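Local coordinates for protein glutathione-independent glyoxalase DJ-1 (Schizosaccharomyces pombe, PDB 4QYT) that converts methylglyoxal to D-lactate in one glutathione-independent step and takes part in protection against reactive oxygen species, at residues 33-38 / 56-61. Sequence-based numbering, arbitrary orientation.
Sequences PIDSVY and YANRSY. With EDO (1,2-ethanediol), chain E.
N58 and S36 each offer a side-chain oxygen to the other's backbone N-H. From N58, CB rests 3.5 Å from S36 O; chi1 of -63° sets CG anti to the carbonyl carbon; from there OD1 takes a nearly straight 2.9 Å bond from S36 N, 20° off the carboxamide plane, while ND2 lies 3.5 Å from C1 of a 1,2-ethanediol, probably from the crystallisation liquor. S36 OG accepts N58 N at 2.8 Å. The same S36 OG shares a hydrogen bond with EDO O2 at 2.6 Å. An alanine in place of S36 would probably leave N58 N without this acceptor and take one hydrogen-bond partner from the diol. Beyond this pair, 59-60 joins 34-39 as the edge strand, within the chain, of the mainly parallel central sheet of this DJ-1/PfpI family protein; strand 7-12 flanks 34-39 across from it. R59 N hydrogen-bonds to S36 O, R59 O receives Y38 N, and Y61 N closes on Y38 O. On the V37 and R59 face, V37 CG1 packs 3.8 Å from Y61 CB; on the other, Y38 CB meets A57 CB at 3.6 Å. D35 OD2 stays 4.4 Å from R59 NH1, beyond a salt bridge; Y74 OH hydrogen-bonds to both, and R59 NE salt-bridges E63.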
# COMPACT_ATOMS: atom_id res chain seq x y z
N PRO A 33 -0.47 -18.60 -0.32
CA PRO A 33 -0.44 -18.30 -1.75
C PRO A 33 -1.46 -17.26 -2.18
O PRO A 33 -2.63 -17.37 -1.78
CB PRO A 33 -0.70 -19.65 -2.41
CG PRO A 33 -0.24 -20.64 -1.41
CD PRO A 33 -0.55 -20.06 -0.07
N ILE A 34 -1.03 -16.33 -3.02
CA ILE A 34 -1.89 -15.26 -3.51
C ILE A 34 -1.48 -14.92 -4.92
O ILE A 34 -0.29 -14.76 -5.20
CB ILE A 34 -1.87 -14.03 -2.56
CG1 ILE A 34 -2.86 -12.96 -3.02
CG2 ILE A 34 -0.47 -13.45 -2.35
CD1 ILE A 34 -3.15 -11.93 -1.96
N ASP A 35 -2.49 -14.80 -5.79
CA ASP A 35 -2.31 -14.35 -7.17
C ASP A 35 -3.07 -13.04 -7.35
O ASP A 35 -4.18 -12.92 -6.86
CB ASP A 35 -2.91 -15.33 -8.19
CG ASP A 35 -2.21 -16.66 -8.32
OD1 ASP A 35 -0.99 -16.72 -8.06
OD2 ASP A 35 -2.88 -17.62 -8.72
N SER A 36 -2.53 -12.15 -8.17
CA SER A 36 -3.31 -11.04 -8.69
C SER A 36 -3.90 -11.47 -10.02
O SER A 36 -3.23 -12.06 -10.86
CB SER A 36 -2.46 -9.78 -8.84
OG SER A 36 -1.32 -10.04 -9.65
N VAL A 37 -5.20 -11.19 -10.16
CA VAL A 37 -5.98 -11.63 -11.33
C VAL A 37 -6.62 -10.42 -11.96
O VAL A 37 -7.50 -9.77 -11.37
CB VAL A 37 -7.02 -12.70 -10.93
CG1 VAL A 37 -7.85 -13.08 -12.13
CG2 VAL A 37 -6.35 -13.94 -10.31
N TYR A 38 -6.14 -10.08 -13.17
CA TYR A 38 -6.49 -8.86 -13.87
C TYR A 38 -7.75 -9.06 -14.71
O TYR A 38 -7.86 -10.03 -15.48
CB TYR A 38 -5.31 -8.47 -14.76
CG TYR A 38 -5.56 -7.37 -15.77
CD1 TYR A 38 -5.88 -6.07 -15.35
CD2 TYR A 38 -5.39 -7.59 -17.12
CE1 TYR A 38 -6.00 -5.02 -16.27
CE2 TYR A 38 -5.53 -6.56 -18.02
CZ TYR A 38 -5.81 -5.26 -17.61
OH TYR A 38 -5.96 -4.30 -18.58
N TYR A 56 2.53 -5.41 -13.31
CA TYR A 56 2.08 -6.68 -13.94
C TYR A 56 1.27 -7.52 -13.00
O TYR A 56 1.69 -7.86 -11.90
CB TYR A 56 3.24 -7.55 -14.40
CG TYR A 56 3.92 -7.02 -15.62
CD1 TYR A 56 3.36 -7.19 -16.89
CD2 TYR A 56 5.13 -6.36 -15.52
CE1 TYR A 56 3.99 -6.65 -17.99
CE2 TYR A 56 5.80 -5.91 -16.63
CZ TYR A 56 5.23 -6.05 -17.86
OH TYR A 56 5.81 -5.48 -18.97
N ALA A 57 0.09 -7.88 -13.44
CA ALA A 57 -0.67 -8.86 -12.70
C ALA A 57 -0.10 -10.24 -12.99
O ALA A 57 0.43 -10.50 -14.06
CB ALA A 57 -2.12 -8.79 -13.06
N ASN A 58 -0.32 -11.17 -12.06
CA ASN A 58 0.13 -12.54 -12.29
C ASN A 58 -0.63 -13.28 -13.37
O ASN A 58 -0.07 -14.11 -14.07
CB ASN A 58 -0.03 -13.37 -11.00
CG ASN A 58 0.80 -12.91 -9.84
OD1 ASN A 58 0.29 -12.75 -8.75
ND2 ASN A 58 2.07 -12.64 -10.06
N ARG A 59 -1.93 -13.02 -13.43
CA ARG A 59 -2.87 -13.73 -14.30
C ARG A 59 -3.85 -12.75 -14.90
O ARG A 59 -4.12 -11.70 -14.32
CB ARG A 59 -3.65 -14.81 -13.54
CG ARG A 59 -2.79 -15.78 -12.77
CD ARG A 59 -3.63 -16.93 -12.22
NE ARG A 59 -4.14 -17.76 -13.30
CZ ARG A 59 -4.88 -18.84 -13.14
NH1 ARG A 59 -5.45 -19.09 -11.99
NH2 ARG A 59 -5.08 -19.64 -14.18
N SER A 60 -4.43 -13.15 -16.03
CA SER A 60 -5.67 -12.59 -16.51
C SER A 60 -6.83 -13.49 -16.12
O SER A 60 -6.72 -14.70 -16.18
CB SER A 60 -5.64 -12.48 -18.03
OG SER A 60 -6.94 -12.19 -18.52
N TYR A 61 -7.98 -12.90 -15.80
CA TYR A 61 -9.15 -13.70 -15.50
C TYR A 61 -9.57 -14.57 -16.68
O TYR A 61 -10.24 -15.58 -16.48
CB TYR A 61 -10.33 -12.87 -15.01
CG TYR A 61 -11.18 -12.21 -16.07
CD1 TYR A 61 -10.68 -11.28 -16.95
CD2 TYR A 61 -12.53 -12.47 -16.14
CE1 TYR A 61 -11.49 -10.64 -17.86
CE2 TYR A 61 -13.35 -11.83 -17.04
CZ TYR A 61 -12.82 -10.93 -17.93
OH TYR A 61 -13.63 -10.27 -18.84
C1 EDO E . 2.61 -9.24 -9.53
O1 EDO E . 3.18 -8.06 -9.98
C2 EDO E . 1.51 -9.21 -8.44
O2 EDO E . 0.51 -8.41 -8.89
O HOH W 1 -8.38 -9.49 -18.47